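Proline dehydrogenase (Bradyrhizobium japonicum USDA 110, PDB 3HAZ) probably oxidises proline to glutamate in two steps, using an FAD-dependent proline dehydrogenase and an NAD-dependent 1-pyrroline-5-carboxylate dehydrogenase joined in one chain. Local coordinates at residues R209-Y214 and L263-Q268; V556-A561 and A708-T713; A796-F801 and E886-I891. One frame throughout, in Å; residues are numbered along the deposited sequence.

Interaction 1 of 3, residues R209-Y214 and L263-Q268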
# COMPACT_ATOMS: atom_id res chain seq x y z
N ARG A 209 -51.76 -11.32 35.17
CA ARG A 209 -51.18 -12.65 35.33
C ARG A 209 -49.84 -12.55 36.04
O ARG A 209 -49.55 -13.31 36.95
CB ARG A 209 -51.01 -13.33 33.98
CG ARG A 209 -50.27 -14.64 34.06
CD ARG A 209 -50.37 -15.41 32.76
NE ARG A 209 -49.73 -14.69 31.66
CZ ARG A 209 -48.42 -14.67 31.45
NH1 ARG A 209 -47.61 -15.33 32.27
NH2 ARG A 209 -47.93 -14.00 30.42
N TYR A 210 -49.01 -11.60 35.61
CA TYR A 210 -47.69 -11.42 36.22
C TYR A 210 -47.82 -10.98 37.66
O TYR A 210 -47.08 -11.47 38.52
CB TYR A 210 -46.85 -10.41 35.44
CG TYR A 210 -46.33 -10.92 34.12
CD1 TYR A 210 -45.60 -12.09 34.05
CD2 TYR A 210 -46.57 -10.21 32.93
CE1 TYR A 210 -45.12 -12.56 32.84
CE2 TYR A 210 -46.09 -10.67 31.72
CZ TYR A 210 -45.36 -11.84 31.68
OH TYR A 210 -44.88 -12.31 30.48
N PHE A 211 -48.73 -10.04 37.92
CA PHE A 211 -49.02 -9.64 39.30
C PHE A 211 -49.37 -10.86 40.14
O PHE A 211 -48.82 -11.05 41.22
CB PHE A 211 -50.16 -8.61 39.36
CG PHE A 211 -50.57 -8.27 40.76
CD1 PHE A 211 -50.05 -7.16 41.41
CD2 PHE A 211 -51.48 -9.07 41.45
CE1 PHE A 211 -50.42 -6.85 42.71
CE2 PHE A 211 -51.86 -8.77 42.75
CZ PHE A 211 -51.33 -7.66 43.38
N ASP A 212 -50.30 -11.68 39.65
CA ASP A 212 -50.73 -12.87 40.37
C ASP A 212 -49.58 -13.85 40.59
O ASP A 212 -49.43 -14.41 41.67
CB ASP A 212 -51.88 -13.57 39.62
CG ASP A 212 -53.15 -12.75 39.61
OD1 ASP A 212 -53.28 -11.81 40.42
OD2 ASP A 212 -54.04 -13.04 38.78
N ALA A 213 -48.76 -14.04 39.56
CA ALA A 213 -47.60 -14.93 39.69
C ALA A 213 -46.64 -14.46 40.78
O ALA A 213 -46.17 -15.26 41.60
CB ALA A 213 -46.87 -15.07 38.34
N TYR A 214 -46.33 -13.16 40.79
CA TYR A 214 -45.48 -12.61 41.85
C TYR A 214 -46.12 -12.84 43.21
O TYR A 214 -45.45 -13.26 44.15
CB TYR A 214 -45.29 -11.10 41.67
CG TYR A 214 -44.43 -10.66 40.50
CD1 TYR A 214 -43.22 -11.29 40.21
CD2 TYR A 214 -44.82 -9.59 39.70
CE1 TYR A 214 -42.43 -10.87 39.14
CE2 TYR A 214 -44.04 -9.16 38.63
CZ TYR A 214 -42.85 -9.80 38.35
OH TYR A 214 -42.09 -9.37 37.29
N LEU A 263 -47.55 -2.30 42.43
CA LEU A 263 -46.23 -2.56 43.01
C LEU A 263 -46.29 -2.46 44.53
O LEU A 263 -45.59 -3.18 45.23
CB LEU A 263 -45.19 -1.56 42.48
CG LEU A 263 -43.74 -1.89 42.85
CD1 LEU A 263 -43.29 -3.19 42.17
CD2 LEU A 263 -42.78 -0.75 42.50
N LEU A 264 -47.13 -1.55 45.02
CA LEU A 264 -47.31 -1.40 46.46
C LEU A 264 -47.92 -2.66 47.08
O LEU A 264 -47.46 -3.14 48.10
CB LEU A 264 -48.18 -0.18 46.77
CG LEU A 264 -48.46 0.06 48.26
CD1 LEU A 264 -47.16 0.09 49.05
CD2 LEU A 264 -49.25 1.34 48.47
N ASP A 265 -48.96 -3.18 46.44
CA ASP A 265 -49.63 -4.40 46.90
C ASP A 265 -48.62 -5.54 47.02
O ASP A 265 -48.58 -6.26 48.02
CB ASP A 265 -50.76 -4.77 45.94
CG ASP A 265 -51.63 -5.91 46.45
OD1 ASP A 265 -51.23 -6.62 47.40
OD2 ASP A 265 -52.73 -6.10 45.90
N LEU A 266 -47.80 -5.71 45.99
CA LEU A 266 -46.78 -6.76 46.00
C LEU A 266 -45.73 -6.53 47.10
O LEU A 266 -45.34 -7.47 47.78
CB LEU A 266 -46.13 -6.91 44.63
CG LEU A 266 -47.00 -7.47 43.49
CD1 LEU A 266 -46.22 -7.52 42.18
CD2 LEU A 266 -47.55 -8.86 43.84
N ALA A 267 -45.27 -5.29 47.27
CA ALA A 267 -44.31 -4.96 48.32
C ALA A 267 -44.86 -5.26 49.71
O ALA A 267 -44.15 -5.76 50.58
CB ALA A 267 -43.90 -3.49 48.22
N GLN A 268 -46.14 -4.95 49.92
CA GLN A 268 -46.80 -5.21 51.19
C GLN A 268 -46.85 -6.71 51.47
O GLN A 268 -46.65 -7.15 52.60
CB GLN A 268 -48.21 -4.63 51.18
CG GLN A 268 -48.28 -3.10 51.03
CD GLN A 268 -49.71 -2.59 50.95
OE1 GLN A 268 -50.63 -3.35 50.64
NE2 GLN A 268 -49.90 -1.30 51.23

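Interaction 2 of 3, residues V556-A561 and A708-T713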
# COMPACT_ATOMS: atom_id res chain seq x y z
N VAL A 556 -45.42 25.74 -15.56
CA VAL A 556 -44.60 24.88 -16.40
C VAL A 556 -43.73 25.71 -17.34
O VAL A 556 -42.54 25.43 -17.51
CB VAL A 556 -45.47 23.89 -17.22
CG1 VAL A 556 -44.60 23.05 -18.14
CG2 VAL A 556 -46.27 23.00 -16.30
N ALA A 557 -44.33 26.72 -17.96
CA ALA A 557 -43.57 27.58 -18.86
C ALA A 557 -42.42 28.25 -18.11
O ALA A 557 -41.30 28.32 -18.61
CB ALA A 557 -44.49 28.63 -19.50
N ALA A 558 -42.70 28.74 -16.91
CA ALA A 558 -41.69 29.39 -16.09
C ALA A 558 -40.59 28.41 -15.67
O ALA A 558 -39.40 28.73 -15.72
CB ALA A 558 -42.32 30.05 -14.88
N ALA A 559 -40.99 27.21 -15.25
CA ALA A 559 -40.03 26.17 -14.91
C ALA A 559 -39.19 25.82 -16.13
O ALA A 559 -37.98 25.65 -16.03
CB ALA A 559 -40.75 24.93 -14.38
N ARG A 560 -39.84 25.72 -17.28
CA ARG A 560 -39.15 25.41 -18.54
C ARG A 560 -38.05 26.42 -18.86
O ARG A 560 -36.96 26.04 -19.30
CB ARG A 560 -40.15 25.34 -19.69
CG ARG A 560 -39.52 25.01 -21.03
CD ARG A 560 -40.54 24.40 -21.99
NE ARG A 560 -39.90 23.83 -23.18
CZ ARG A 560 -40.01 24.35 -24.40
NH1 ARG A 560 -39.40 23.76 -25.42
NH2 ARG A 560 -40.72 25.45 -24.60
N ALA A 561 -38.33 27.70 -18.64
CA ALA A 561 -37.34 28.74 -18.87
C ALA A 561 -36.16 28.64 -17.91
O ALA A 561 -35.03 28.98 -18.26
CB ALA A 561 -37.98 30.12 -18.79
N ALA A 708 -36.30 27.58 -10.73
CA ALA A 708 -36.10 26.14 -10.83
C ALA A 708 -37.19 25.33 -10.12
O ALA A 708 -37.30 24.12 -10.33
CB ALA A 708 -34.72 25.75 -10.28
N LEU A 709 -37.99 26.00 -9.30
CA LEU A 709 -38.96 25.30 -8.46
C LEU A 709 -40.25 26.09 -8.25
O LEU A 709 -40.23 27.17 -7.67
CB LEU A 709 -38.34 24.96 -7.10
CG LEU A 709 -39.26 24.33 -6.05
CD1 LEU A 709 -39.75 22.96 -6.51
CD2 LEU A 709 -38.55 24.22 -4.71
N TYR A 710 -41.37 25.53 -8.70
CA TYR A 710 -42.67 26.17 -8.53
C TYR A 710 -43.68 25.26 -7.84
O TYR A 710 -43.77 24.07 -8.14
CB TYR A 710 -43.24 26.63 -9.88
CG TYR A 710 -42.40 27.70 -10.54
CD1 TYR A 710 -41.24 27.37 -11.23
CD2 TYR A 710 -42.76 29.04 -10.46
CE1 TYR A 710 -40.46 28.34 -11.83
CE2 TYR A 710 -41.98 30.03 -11.06
CZ TYR A 710 -40.84 29.67 -11.74
OH TYR A 710 -40.05 30.63 -12.34
N LEU A 711 -44.44 25.83 -6.91
CA LEU A 711 -45.52 25.10 -6.25
C LEU A 711 -46.86 25.45 -6.89
O LEU A 711 -47.21 26.62 -7.00
CB LEU A 711 -45.56 25.44 -4.77
CG LEU A 711 -46.49 24.54 -3.95
CD1 LEU A 711 -45.83 23.19 -3.71
CD2 LEU A 711 -46.86 25.21 -2.64
N VAL A 712 -47.59 24.43 -7.31
CA VAL A 712 -48.95 24.60 -7.80
C VAL A 712 -49.90 23.75 -6.97
O VAL A 712 -49.76 22.53 -6.92
CB VAL A 712 -49.07 24.18 -9.27
CG1 VAL A 712 -50.52 24.18 -9.71
CG2 VAL A 712 -48.25 25.11 -10.16
N THR A 713 -50.85 24.39 -6.30
CA THR A 713 -51.80 23.66 -5.47
C THR A 713 -53.14 23.44 -6.17
O THR A 713 -53.51 24.18 -7.09
CB THR A 713 -52.06 24.37 -4.13
OG1 THR A 713 -52.57 25.69 -4.37
CG2 THR A 713 -50.78 24.44 -3.31

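Interaction 3 of 3, residues A796-F801 and E886-I891. With NAD (nicotinamide-adenine-dinucleotide), chain D.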
# COMPACT_ATOMS: atom_id res chain seq x y z
N ALA A 796 -47.58 -0.32 5.58
CA ALA A 796 -48.30 -0.89 6.72
C ALA A 796 -48.74 -2.32 6.51
O ALA A 796 -49.11 -2.72 5.40
CB ALA A 796 -49.51 -0.02 7.09
N LEU A 797 -48.70 -3.09 7.59
CA LEU A 797 -49.18 -4.46 7.59
C LEU A 797 -50.70 -4.50 7.43
O LEU A 797 -51.43 -3.87 8.19
CB LEU A 797 -48.76 -5.16 8.88
CG LEU A 797 -49.31 -6.58 9.08
CD1 LEU A 797 -48.87 -7.51 7.94
CD2 LEU A 797 -48.84 -7.11 10.41
N ARG A 798 -51.17 -5.26 6.44
CA ARG A 798 -52.60 -5.39 6.19
C ARG A 798 -53.07 -6.83 6.40
O ARG A 798 -54.23 -7.08 6.72
CB ARG A 798 -52.96 -4.94 4.77
CG ARG A 798 -52.32 -3.62 4.35
CD ARG A 798 -52.82 -2.47 5.20
NE ARG A 798 -52.40 -1.17 4.68
CZ ARG A 798 -52.60 -0.01 5.31
NH1 ARG A 798 -52.19 1.13 4.77
NH2 ARG A 798 -53.21 0.00 6.49
N LEU A 799 -52.16 -7.79 6.21
CA LEU A 799 -52.53 -9.19 6.26
C LEU A 799 -51.52 -10.06 7.01
O LEU A 799 -50.42 -10.30 6.52
CB LEU A 799 -52.72 -9.73 4.84
CG LEU A 799 -53.22 -11.17 4.74
CD1 LEU A 799 -54.48 -11.35 5.56
CD2 LEU A 799 -53.46 -11.54 3.28
N LEU A 800 -51.89 -10.53 8.19
CA LEU A 800 -51.02 -11.41 8.97
C LEU A 800 -51.36 -12.88 8.73
O LEU A 800 -52.49 -13.30 8.94
CB LEU A 800 -51.13 -11.11 10.47
CG LEU A 800 -50.41 -12.06 11.44
CD1 LEU A 800 -48.88 -11.99 11.28
CD2 LEU A 800 -50.81 -11.74 12.86
N PHE A 801 -50.36 -13.65 8.29
CA PHE A 801 -50.47 -15.11 8.25
C PHE A 801 -49.76 -15.66 9.49
O PHE A 801 -48.60 -15.33 9.74
CB PHE A 801 -49.80 -15.68 6.99
CG PHE A 801 -50.49 -15.31 5.70
CD1 PHE A 801 -51.50 -16.11 5.19
CD2 PHE A 801 -50.09 -14.20 4.98
CE1 PHE A 801 -52.11 -15.80 3.99
CE2 PHE A 801 -50.70 -13.87 3.78
CZ PHE A 801 -51.71 -14.67 3.28
N GLU A 886 -56.32 -2.49 -0.96
CA GLU A 886 -55.59 -1.79 0.07
C GLU A 886 -56.57 -0.91 0.84
O GLU A 886 -57.19 -0.01 0.26
CB GLU A 886 -54.49 -0.93 -0.55
CG GLU A 886 -53.61 -0.19 0.47
CD GLU A 886 -52.76 0.91 -0.17
OE1 GLU A 886 -53.30 1.64 -1.02
OE2 GLU A 886 -51.57 1.03 0.18
N VAL A 887 -56.74 -1.17 2.13
CA VAL A 887 -57.59 -0.34 2.97
C VAL A 887 -56.69 0.50 3.86
O VAL A 887 -56.00 -0.03 4.74
CB VAL A 887 -58.55 -1.21 3.82
CG1 VAL A 887 -59.65 -0.34 4.43
CG2 VAL A 887 -59.16 -2.29 2.95
N PHE A 888 -56.70 1.81 3.63
CA PHE A 888 -55.65 2.69 4.15
C PHE A 888 -55.95 3.18 5.57
O PHE A 888 -56.12 4.37 5.80
CB PHE A 888 -55.42 3.87 3.19
CG PHE A 888 -53.99 4.34 3.13
CD1 PHE A 888 -53.01 3.54 2.58
CD2 PHE A 888 -53.63 5.59 3.64
CE1 PHE A 888 -51.68 3.96 2.54
CE2 PHE A 888 -52.31 6.02 3.60
CZ PHE A 888 -51.34 5.20 3.05
N GLY A 889 -55.99 2.25 6.52
CA GLY A 889 -56.30 2.59 7.90
C GLY A 889 -55.83 1.54 8.88
O GLY A 889 -55.16 0.58 8.50
N PRO A 890 -56.21 1.70 10.16
CA PRO A 890 -55.77 0.83 11.26
C PRO A 890 -56.53 -0.49 11.26
O PRO A 890 -57.16 -0.82 12.26
CB PRO A 890 -56.18 1.61 12.52
CG PRO A 890 -56.93 2.85 12.06
CD PRO A 890 -57.21 2.69 10.59
N ILE A 891 -56.47 -1.24 10.17
CA ILE A 891 -57.30 -2.43 10.04
C ILE A 891 -56.49 -3.66 9.67
O ILE A 891 -56.07 -3.83 8.52
CB ILE A 891 -58.44 -2.20 9.02
CG1 ILE A 891 -59.25 -0.96 9.42
CG2 ILE A 891 -59.34 -3.44 8.94
CD1 ILE A 891 -60.22 -0.50 8.36
PA NAD D . -53.95 9.62 -4.52
O1A NAD D . -53.84 8.65 -5.83
O2A NAD D . -55.35 9.69 -4.07
O5B NAD D . -53.41 11.14 -4.97
C5B NAD D . -52.11 11.55 -4.59
C4B NAD D . -51.64 12.76 -5.41
O4B NAD D . -51.96 12.70 -6.85
C3B NAD D . -52.26 14.15 -4.99
O3B NAD D . -51.43 15.25 -4.78
C2B NAD D . -53.45 14.24 -5.94
O2B NAD D . -54.26 15.40 -5.95
C1B NAD D . -52.82 13.79 -7.19
N9A NAD D . -53.82 13.36 -8.18
C8A NAD D . -55.07 12.88 -7.93
N7A NAD D . -55.67 12.59 -9.19
C5A NAD D . -54.74 12.90 -10.21
C6A NAD D . -54.81 12.81 -11.59
N6A NAD D . -56.02 12.31 -12.23
N1A NAD D . -53.75 13.19 -12.35
C2A NAD D . -52.60 13.66 -11.75
N3A NAD D . -52.53 13.75 -10.38
C4A NAD D . -53.61 13.37 -9.61
O3 NAD D . -52.94 9.08 -3.29
PN NAD D . -53.15 9.64 -1.73
O1N NAD D . -54.75 9.47 -1.31
O2N NAD D . -52.75 11.05 -1.66
O5D NAD D . -52.21 8.76 -0.68
C5D NAD D . -52.55 7.41 -0.39
C4D NAD D . -51.91 6.41 -1.38
O4D NAD D . -50.51 6.69 -1.80
C3D NAD D . -51.92 4.85 -1.07
O3D NAD D . -52.53 3.97 -1.98
C2D NAD D . -50.43 4.64 -0.72
O2D NAD D . -49.92 3.36 -0.40
C1D NAD D . -49.77 5.49 -1.73
N1N NAD D . -48.41 5.79 -1.26
C2N NAD D . -47.34 4.97 -1.67
C3N NAD D . -45.99 5.25 -1.20
C7N NAD D . -44.83 4.36 -1.66
O7N NAD D . -43.72 4.70 -1.45
N7N NAD D . -45.08 3.18 -2.46
C4N NAD D . -45.75 6.39 -0.28
C5N NAD D . -46.81 7.21 0.12
C6N NAD D . -48.18 6.93 -0.36
O HOH W 1 -50.65 -0.13 2.40

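Interaction 1 of 3, residues R209-Y214 and L263-Q268
Leu266 pushes its branched end between the rings of Phe211 and Tyr214. Its CD2 methyl sits over one face of the Phe211 ring, 3.9 Å from the centroid and 21° off the normal, a CH-pi contact. Leu266 CG lies above the same face, out toward the CD1-CE1 side, 3.6 Å from Phe211 CE1. The other methyl goes to the tyrosine, with Leu266 CD1 3.5 Å from Tyr214 CD2. Phe211 and Leu266 run past each other in opposite directions. Phe211 CG is anti to its backbone N (chi1 175°), swinging the ring out to Leu266. Asp265 meets the Phe211 ring at its edge, with OD2 3.3 Å from CZ. The carboxylate is steeply turned against the ring, and the pairing probably gains from the positive ring edge.

The two helices are neighbours on the outside of the proline dehydrogenase TIM barrel. They follow the successive parallel strands 193-196 and 235-238. The local axes are 10.6 Å apart at closest approach and nearly parallel, 12° between directions.

Further out, Asp265 OD1 forms a salt bridge with Arg269 one turn along its own helix. The Tyr214 hydroxyl is hydrogen-bonded to the backbone N of Lys239, which fixes the far end of that ring. Helix 240-243 touches both aromatic residues through Leu243, and Tyr214 rests on Val238 of the barrel strand. The side chain of Tyr214 is about 10 Å from the bound FAD.

Interaction 2 of 3, residues V556-A561 and A708-T713
Tyr710 reaches Ala558 and Ala559 because its CG is turned opposite its own carbonyl carbon (chi1 -64°) and its CB already points at the helix. A second torsion of 80° then sets the ring so that one flank lies along the helix backbone. The two alanines share the ring between them. Ala558 takes the phenol end: its CB is 3.5 Å from Tyr710 CZ and equally near the hydroxyl oxygen. Ala559 takes the flank nearer the strand. Its backbone N is 3.6 Å from Tyr710 CE1, and its CB is 4.0 Å from Tyr710 CD1. The approach is oblique, and the contact is van der Waals packing. The short alanine side chains let the ring come right up to the main chain of the helix.

With a serine at Tyr710 the ring is gone, so Ala558 would probably lose its cover and a gap would open between helix and strand.

Val712, on the same side of the strand as Tyr710, packs on Ala552 and Ala555 of the helix. Leu709 and Leu711 turn the other way, onto helix 689-702. Ala559 O also accepts a hydrogen bond from Ser679 OG. Strand 709-711 pairs in parallel with strand 679-683, which leads to the NAD-binding Lys683. This layering, with helices on both faces of a largely parallel sheet, fits the Rossmann-type NAD-binding domain of aldehyde dehydrogenases.

Interaction 3 of 3, residues A796-F801 and E886-I891
Arg798 fills the tight part of this contact, and Glu886 and Phe888 form its more open edge at the cofactor. The guanidinium is buried in a sandwich. Over one face lies Val887 O, 3.3 Å from Arg798 NH2 but at a poor angle for a hydrogen bond. Over the centre of the opposite face lies Ala796 CB. At the rim, Gly889 O comes within 2.9 Å of Arg798 NH2. The arginine chain bends at its second torsion (chi2 -65°), which curls the flat group toward the loop. Arg798 NH1 is hydrogen-bonded to Gly791 O, which helps to fix the group's rotation. The same nitrogen is 3.4 Å from Phe888 CD1, with the guanidinium and ring planes 54° apart.

On the cofactor side the link is looser and runs through water. Arg798 NE donates to a water 3.1 Å away, and this water is hydrogen-bonded to Glu886 OE2. The arginine charge may therefore be felt by the carboxylate without direct contact. Glu886 stretches out to hold both hydroxyls of the nicotinamide ribose. NAD O3D donates to Glu886 OE1 at 2.6 Å, and NAD O2D to Glu886 OE2 at 2.9 Å. OE2 also accepts a bond from Gly763 N. Phe888 stands beside this ribose, with NAD C5D over one face of its ring. It is also close to Trp659, another NAD-binding residue, and to Cys794, the predicted active-site residue.

Arg798 lies near the start of strand 797-803, which runs between strands 765-769 and 891-897. The loop 886-891 leads into strand 891-897, and Val887 and Ile891 pack against helix 839-855. Leu797 and Pro890 face helix 775-787.

Overall arrangement
From the N terminus, interaction 1 comes first and closes a 48-residue loop within the proline dehydrogenase barrel. Interaction 2 follows in the aldehyde dehydrogenase part and spans 146 residues, tying helix 549-567 to strand 709-711. Interaction 3 closes 84 residues, joining strand 797-803 to the loop before strand 891-897. The three run in series, and none nests in or crosses another. Interactions 1 and 2 lie on opposite sides of the chain's centre, with centres 65 Å apart. Interaction 3 is 37 Å from each, centre to centre. Interactions 2 and 3 belong to separate sheets of the same aldehyde dehydrogenase region.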